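Local coordinates for protein cyclopenase asqI (PDB 5YY3) that catalyses the zinc-dependent ring contraction of 4'-methoxycyclopenine to 4'-methoxyviridicatin, with loss of methyl isocyanate, in aspoquinolone biosynthesis, at residues His464-Ser475 / Asp519-Asp529. Sequence-based numbering, arbitrary orientation.
Sequences HEPYEWNVQVKS and DESAITKVRLD
Tyr-467 and Asp-529 both set CG between their own backbone N and carbonyl carbon (chi1 73° and 48°), which lays the phenol ring over the aspartate: its flat face gives the Asp-529 methylene a resting place, CB lying above the ring centre in a CH-pi contact. The short carboxylate then turns back to the main chain, where Asp-529 OD2 accepts the N-H of Tyr-467 N at 3.1 Å from above the carboxylate plane. Asp-529 OD2 also meets the edge of the His-464 ring, 3.3 Å from CE1. Aspartate suits this end because its backbone N still bonds Tyr-467 O while its carboxylate replaces a backbone acceptor. From here strands 467-475 and 523-528 run antiparallel in the immunoglobulin-like beta domain of the hemocyanin type, well away from the zinc site, with hydrogen-bonded pairs Trp-469/Arg-527, Val-471/Lys-525 and Val-473/Ile-523. Arginine offers methylenes to the indole and a charged end to Asp-511: Arg-527 CG lies over one indole face, offset toward its rim, and Arg-527 CB comes within 3.2 Å of Trp-469 NE1. The buried indole N-H and Arg-527 NE share Asp-511 OD2. On the face carrying Glu-468, Asn-470 and Val-526, glutamate is long enough to pass the valine methyl, Glu-468 OE2 touching Val-526 CG1 at 3.6 Å, and form a salt bridge with Arg-430 NE. At the far end, a water donates to Ser-475 O and Glu-520 O.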
ATOM      1  N   HIS A 464     -14.824  14.608  17.571  1.00 24.07           N
ATOM      2  CA  HIS A 464     -15.844  13.583  17.687  1.00 26.55           C
ATOM      3  C   HIS A 464     -17.204  14.207  17.958  1.00 25.53           C
ATOM      4  O   HIS A 464     -17.293  15.292  18.543  1.00 25.49           O
ATOM      5  CB  HIS A 464     -15.480  12.595  18.795  1.00 21.15           C
ATOM      6  CG  HIS A 464     -15.482  13.209  20.159  1.00 23.75           C
ATOM      7  ND1 HIS A 464     -16.632  13.363  20.900  1.00 21.85           N
ATOM      8  CD2 HIS A 464     -14.479  13.728  20.908  1.00 23.41           C
ATOM      9  CE1 HIS A 464     -16.337  13.941  22.052  1.00 23.29           C
ATOM     10  NE2 HIS A 464     -15.035  14.168  22.084  1.00 22.44           N
ATOM     11  N   GLU A 465     -18.262  13.525  17.528  1.00 24.30           N
ATOM     12  CA  GLU A 465     -19.609  13.950  17.880  1.00 28.07           C
ATOM     13  C   GLU A 465     -19.743  13.848  19.386  1.00 24.40           C
ATOM     14  O   GLU A 465     -19.101  12.994  20.002  1.00 21.79           O
ATOM     15  CB  GLU A 465     -20.683  13.098  17.185  1.00 26.14           C
ATOM     16  CG  GLU A 465     -20.663  13.155  15.668  1.00 26.29           C
ATOM     17  CD  GLU A 465     -20.772  14.566  15.123  1.00 33.23           C
ATOM     18  OE1 GLU A 465     -21.309  15.450  15.835  1.00 36.18           O
ATOM     19  OE2 GLU A 465     -20.308  14.786  13.974  1.00 40.87           O
ATOM     20  N   PRO A 466     -20.572  14.722  19.982  1.00 24.80           N
ATOM     21  CA  PRO A 466     -20.784  14.727  21.431  1.00 25.02           C
ATOM     22  C   PRO A 466     -21.230  13.362  21.946  1.00 25.99           C
ATOM     23  O   PRO A 466     -22.124  12.741  21.364  1.00 28.07           O
ATOM     24  CB  PRO A 466     -21.883  15.774  21.622  1.00 24.18           C
ATOM     25  CG  PRO A 466     -21.696  16.698  20.456  1.00 26.82           C
ATOM     26  CD  PRO A 466     -21.299  15.816  19.314  1.00 21.59           C
ATOM     27  N   TYR A 467     -20.587  12.889  23.012  1.00 23.48           N
ATOM     28  CA  TYR A 467     -20.965  11.618  23.603  1.00 24.97           C
ATOM     29  C   TYR A 467     -21.243  11.775  25.096  1.00 24.03           C
ATOM     30  O   TYR A 467     -20.983  12.811  25.706  1.00 22.90           O
ATOM     31  CB  TYR A 467     -19.887  10.543  23.365  1.00 17.94           C
ATOM     32  CG  TYR A 467     -18.622  10.698  24.184  1.00 22.02           C
ATOM     33  CD1 TYR A 467     -18.541  10.192  25.479  1.00 22.95           C
ATOM     34  CD2 TYR A 467     -17.493  11.332  23.658  1.00 22.22           C
ATOM     35  CE1 TYR A 467     -17.391  10.337  26.244  1.00 20.91           C
ATOM     36  CE2 TYR A 467     -16.317  11.468  24.411  1.00 21.94           C
ATOM     37  CZ  TYR A 467     -16.278  10.968  25.707  1.00 22.77           C
ATOM     38  OH  TYR A 467     -15.135  11.098  26.481  1.00 26.38           O
ATOM     39  N   GLU A 468     -21.785  10.721  25.669  1.00 21.70           N
ATOM     40  CA  GLU A 468     -22.035  10.668  27.087  1.00 24.84           C
ATOM     41  C   GLU A 468     -21.862   9.223  27.496  1.00 21.04           C
ATOM     42  O   GLU A 468     -21.893   8.334  26.660  1.00 25.67           O
ATOM     43  CB  GLU A 468     -23.443  11.158  27.417  1.00 26.81           C
ATOM     44  CG  GLU A 468     -24.498  10.104  27.092  1.00 29.65           C
ATOM     45  CD  GLU A 468     -25.914  10.571  27.316  1.00 38.23           C
ATOM     46  OE1 GLU A 468     -26.244  11.734  26.949  1.00 34.69           O
ATOM     47  OE2 GLU A 468     -26.691   9.756  27.874  1.00 36.35           O
ATOM     48  N   TRP A 469     -21.660   8.972  28.771  1.00 21.41           N
ATOM     49  CA  TRP A 469     -21.819   7.615  29.228  1.00 23.56           C
ATOM     50  C   TRP A 469     -22.801   7.628  30.385  1.00 25.29           C
ATOM     51  O   TRP A 469     -23.024   8.668  31.038  1.00 22.21           O
ATOM     52  CB  TRP A 469     -20.484   6.984  29.627  1.00 22.64           C
ATOM     53  CG  TRP A 469     -19.771   7.620  30.789  1.00 22.86           C
ATOM     54  CD1 TRP A 469     -19.069   8.788  30.777  1.00 24.16           C
ATOM     55  CD2 TRP A 469     -19.674   7.105  32.130  1.00 22.83           C
ATOM     56  NE1 TRP A 469     -18.524   9.031  32.024  1.00 23.35           N
ATOM     57  CE2 TRP A 469     -18.882   8.016  32.873  1.00 23.70           C
ATOM     58  CE3 TRP A 469     -20.170   5.960  32.769  1.00 21.52           C
ATOM     59  CZ2 TRP A 469     -18.591   7.827  34.235  1.00 23.81           C
ATOM     60  CZ3 TRP A 469     -19.872   5.768  34.125  1.00 25.20           C
ATOM     61  CH2 TRP A 469     -19.092   6.701  34.840  1.00 23.24           C
ATOM     62  N   ASN A 470     -23.423   6.484  30.614  1.00 21.30           N
ATOM     63  CA  ASN A 470     -24.232   6.343  31.796  1.00 23.20           C
ATOM     64  C   ASN A 470     -24.101   4.926  32.328  1.00 27.79           C
ATOM     65  O   ASN A 470     -23.609   4.027  31.624  1.00 24.29           O
ATOM     66  CB  ASN A 470     -25.692   6.720  31.519  1.00 27.46           C
ATOM     67  CG  ASN A 470     -26.292   5.952  30.360  1.00 26.90           C
ATOM     68  OD1 ASN A 470     -26.668   4.785  30.500  1.00 30.78           O
ATOM     69  ND2 ASN A 470     -26.409   6.609  29.212  1.00 26.48           N
ATOM     70  N   VAL A 471     -24.501   4.744  33.585  1.00 22.76           N
ATOM     71  CA  VAL A 471     -24.376   3.463  34.242  1.00 25.30           C
ATOM     72  C   VAL A 471     -25.419   3.411  35.355  1.00 29.03           C
ATOM     73  O   VAL A 471     -25.857   4.445  35.883  1.00 29.11           O
ATOM     74  CB  VAL A 471     -22.948   3.242  34.810  1.00 25.22           C
ATOM     75  CG1 VAL A 471     -22.683   4.181  35.956  1.00 23.50           C
ATOM     76  CG2 VAL A 471     -22.715   1.776  35.250  1.00 26.53           C
ATOM     77  N   GLN A 472     -25.840   2.204  35.693  1.00 26.10           N
ATOM     78  CA  GLN A 472     -26.840   2.038  36.718  1.00 27.34           C
ATOM     79  C   GLN A 472     -26.149   1.675  38.027  1.00 27.67           C
ATOM     80  O   GLN A 472     -25.277   0.798  38.067  1.00 24.96           O
ATOM     81  CB  GLN A 472     -27.839   0.976  36.294  1.00 27.08           C
ATOM     82  CG  GLN A 472     -29.105   0.946  37.098  1.00 36.65           C
ATOM     83  CD  GLN A 472     -30.109  -0.043  36.521  1.00 39.18           C
ATOM     84  OE1 GLN A 472     -30.360  -0.056  35.305  1.00 36.82           O
ATOM     85  NE2 GLN A 472     -30.668  -0.893  37.383  1.00 40.90           N
ATOM     86  N   VAL A 473     -26.526   2.376  39.095  1.00 27.30           N
ATOM     87  CA  VAL A 473     -25.925   2.162  40.405  1.00 24.31           C
ATOM     88  C   VAL A 473     -27.011   1.871  41.445  1.00 31.87           C
ATOM     89  O   VAL A 473     -27.985   2.625  41.571  1.00 28.42           O
ATOM     90  CB  VAL A 473     -25.106   3.391  40.847  1.00 25.68           C
ATOM     91  CG1 VAL A 473     -24.359   3.113  42.146  1.00 23.53           C
ATOM     92  CG2 VAL A 473     -24.163   3.856  39.726  1.00 21.23           C
ATOM     93  N   LYS A 474     -26.849   0.785  42.192  1.00 32.73           N
ATOM     94  CA  LYS A 474     -27.793   0.466  43.258  1.00 28.16           C
ATOM     95  C   LYS A 474     -27.054   0.084  44.531  1.00 30.36           C
ATOM     96  O   LYS A 474     -26.108  -0.706  44.507  1.00 33.01           O
ATOM     97  CB  LYS A 474     -28.742  -0.662  42.844  1.00 33.17           C
ATOM     98  CG  LYS A 474     -29.830  -0.946  43.882  1.00 31.53           C
ATOM     99  CD  LYS A 474     -30.842  -1.949  43.367  1.00 36.57           C
ATOM    100  CE  LYS A 474     -31.929  -2.231  44.402  1.00 38.05           C
ATOM    101  NZ  LYS A 474     -32.456  -3.603  44.225  1.00 41.58           N
ATOM    102  N   SER A 475     -27.488   0.639  45.655  1.00 33.59           N
ATOM    103  CA  SER A 475     -26.738   0.443  46.879  1.00 31.40           C
ATOM    104  C   SER A 475     -26.893  -0.965  47.406  1.00 30.79           C
ATOM    105  O   SER A 475     -27.849  -1.672  47.104  1.00 39.81           O
ATOM    106  CB  SER A 475     -27.147   1.448  47.947  1.00 30.18           C
ATOM    107  OG  SER A 475     -26.410   1.223  49.139  1.00 31.49           O
ATOM    108  N   ASP A 519     -30.897   6.803  48.593  1.00 39.80           N
ATOM    109  CA  ASP A 519     -31.993   5.821  48.577  1.00 42.87           C
ATOM    110  C   ASP A 519     -31.507   4.401  48.396  1.00 42.51           C
ATOM    111  O   ASP A 519     -30.354   4.162  48.041  1.00 40.56           O
ATOM    112  CB  ASP A 519     -32.997   6.081  47.436  1.00 50.19           C
ATOM    113  CG  ASP A 519     -33.849   7.282  47.672  1.00 55.14           C
ATOM    114  OD1 ASP A 519     -33.921   7.732  48.837  1.00 56.72           O
ATOM    115  OD2 ASP A 519     -34.463   7.762  46.693  1.00 57.95           O
ATOM    116  N   GLU A 520     -32.443   3.472  48.568  1.00 42.73           N
ATOM    117  CA  GLU A 520     -32.240   2.053  48.320  1.00 45.98           C
ATOM    118  C   GLU A 520     -32.320   1.723  46.835  1.00 41.39           C
ATOM    119  O   GLU A 520     -31.903   0.647  46.413  1.00 41.00           O
ATOM    120  CB  GLU A 520     -33.302   1.236  49.055  1.00 46.69           C
ATOM    121  CG  GLU A 520     -34.028   2.011  50.141  1.00 59.11           C
ATOM    122  CD  GLU A 520     -34.618   1.108  51.201  1.00 67.70           C
ATOM    123  OE1 GLU A 520     -35.030  -0.022  50.852  1.00 68.65           O
ATOM    124  OE2 GLU A 520     -34.647   1.523  52.384  1.00 67.93           O
ATOM    125  N   SER A 521     -32.890   2.629  46.052  1.00 33.72           N
ATOM    126  CA  SER A 521     -33.237   2.307  44.672  1.00 39.95           C
ATOM    127  C   SER A 521     -32.116   2.616  43.670  1.00 35.84           C
ATOM    128  O   SER A 521     -31.216   3.413  43.938  1.00 36.47           O
ATOM    129  CB  SER A 521     -34.513   3.053  44.274  1.00 41.32           C
ATOM    130  OG  SER A 521     -34.399   4.437  44.566  1.00 43.14           O
ATOM    131  N   ALA A 522     -32.178   1.969  42.514  1.00 33.00           N
ATOM    132  CA  ALA A 522     -31.187   2.177  41.470  1.00 29.28           C
ATOM    133  C   ALA A 522     -31.309   3.567  40.847  1.00 34.51           C
ATOM    134  O   ALA A 522     -32.399   4.035  40.523  1.00 32.70           O
ATOM    135  CB  ALA A 522     -31.322   1.103  40.396  1.00 27.29           C
ATOM    136  N   ILE A 523     -30.182   4.236  40.685  1.00 33.54           N
ATOM    137  CA  ILE A 523     -30.166   5.456  39.893  1.00 35.59           C
ATOM    138  C   ILE A 523     -29.402   5.216  38.599  1.00 30.87           C
ATOM    139  O   ILE A 523     -28.608   4.280  38.507  1.00 31.59           O
ATOM    140  CB  ILE A 523     -29.513   6.606  40.646  1.00 36.69           C
ATOM    141  CG1 ILE A 523     -28.087   6.207  41.023  1.00 32.51           C
ATOM    142  CG2 ILE A 523     -30.311   6.936  41.886  1.00 30.66           C
ATOM    143  CD1 ILE A 523     -27.019   7.244  40.624  1.00 39.62           C
ATOM    144  N   THR A 524     -29.639   6.061  37.602  1.00 31.69           N
ATOM    145  CA  THR A 524     -28.769   6.103  36.428  1.00 32.00           C
ATOM    146  C   THR A 524     -27.920   7.381  36.426  1.00 30.54           C
ATOM    147  O   THR A 524     -28.436   8.485  36.222  1.00 35.92           O
ATOM    148  CB  THR A 524     -29.573   6.021  35.121  1.00 31.36           C
ATOM    149  OG1 THR A 524     -30.304   4.791  35.106  1.00 35.27           O
ATOM    150  CG2 THR A 524     -28.639   6.054  33.900  1.00 25.53           C
ATOM    151  N   LYS A 525     -26.622   7.235  36.662  1.00 29.76           N
ATOM    152  CA  LYS A 525     -25.728   8.393  36.593  1.00 31.07           C
ATOM    153  C   LYS A 525     -25.391   8.677  35.143  1.00 28.55           C
ATOM    154  O   LYS A 525     -25.030   7.759  34.407  1.00 28.47           O
ATOM    155  CB  LYS A 525     -24.448   8.154  37.397  1.00 26.98           C
ATOM    156  CG  LYS A 525     -23.483   9.334  37.370  1.00 28.34           C
ATOM    157  CD  LYS A 525     -23.862  10.366  38.421  1.00 36.85           C
ATOM    158  CE  LYS A 525     -22.843  11.485  38.556  1.00 29.96           C
ATOM    159  NZ  LYS A 525     -23.303  12.693  37.821  1.00 41.49           N
ATOM    160  N   VAL A 526     -25.530   9.929  34.723  1.00 30.19           N
ATOM    161  CA  VAL A 526     -25.122  10.335  33.380  1.00 24.57           C
ATOM    162  C   VAL A 526     -23.946  11.331  33.428  1.00 27.95           C
ATOM    163  O   VAL A 526     -23.959  12.295  34.197  1.00 27.79           O
ATOM    164  CB  VAL A 526     -26.288  10.969  32.590  1.00 28.20           C
ATOM    165  CG1 VAL A 526     -25.889  11.195  31.113  1.00 25.91           C
ATOM    166  CG2 VAL A 526     -27.518  10.088  32.670  1.00 30.36           C
ATOM    167  N   ARG A 527     -22.937  11.082  32.595  1.00 27.64           N
ATOM    168  CA  ARG A 527     -21.791  11.980  32.458  1.00 27.77           C
ATOM    169  C   ARG A 527     -21.589  12.414  31.010  1.00 26.79           C
ATOM    170  O   ARG A 527     -21.496  11.566  30.119  1.00 26.02           O
ATOM    171  CB  ARG A 527     -20.515  11.301  32.956  1.00 22.77           C
ATOM    172  CG  ARG A 527     -20.504  10.970  34.427  1.00 25.48           C
ATOM    173  CD  ARG A 527     -20.178  12.201  35.219  1.00 28.00           C
ATOM    174  NE  ARG A 527     -18.777  12.579  35.068  1.00 25.62           N
ATOM    175  CZ  ARG A 527     -18.283  13.749  35.459  1.00 28.34           C
ATOM    176  NH1 ARG A 527     -19.099  14.644  36.009  1.00 28.32           N
ATOM    177  NH2 ARG A 527     -16.988  14.029  35.300  1.00 21.06           N
ATOM    178  N   LEU A 528     -21.503  13.721  30.770  1.00 27.62           N
ATOM    179  CA  LEU A 528     -21.186  14.220  29.426  1.00 25.72           C
ATOM    180  C   LEU A 528     -19.687  14.124  29.157  1.00 28.46           C
ATOM    181  O   LEU A 528     -18.873  14.091  30.103  1.00 25.93           O
ATOM    182  CB  LEU A 528     -21.655  15.672  29.247  1.00 25.94           C
ATOM    183  CG  LEU A 528     -23.127  15.968  29.606  1.00 28.43           C
ATOM    184  CD1 LEU A 528     -23.473  17.422  29.320  1.00 23.63           C
ATOM    185  CD2 LEU A 528     -24.089  15.026  28.880  1.00 21.24           C
ATOM    186  N   ASP A 529     -19.327  14.071  27.868  1.00 25.05           N
ATOM    187  CA  ASP A 529     -17.927  14.102  27.440  1.00 25.53           C
ATOM    188  C   ASP A 529     -17.212  15.340  27.981  1.00 24.54           C
ATOM    189  O   ASP A 529     -16.049  15.286  28.416  1.00 22.41           O
ATOM    190  CB  ASP A 529     -17.820  14.061  25.901  1.00 20.95           C
ATOM    191  CG  ASP A 529     -18.746  15.064  25.197  1.00 23.88           C
ATOM    192  OD1 ASP A 529     -19.550  15.748  25.863  1.00 24.46           O
ATOM    193  OD2 ASP A 529     -18.693  15.155  23.946  1.00 29.73           O
TER
HETATM  194  O   HOH W   1     -30.508  -1.380  47.629  1.00 37.78           O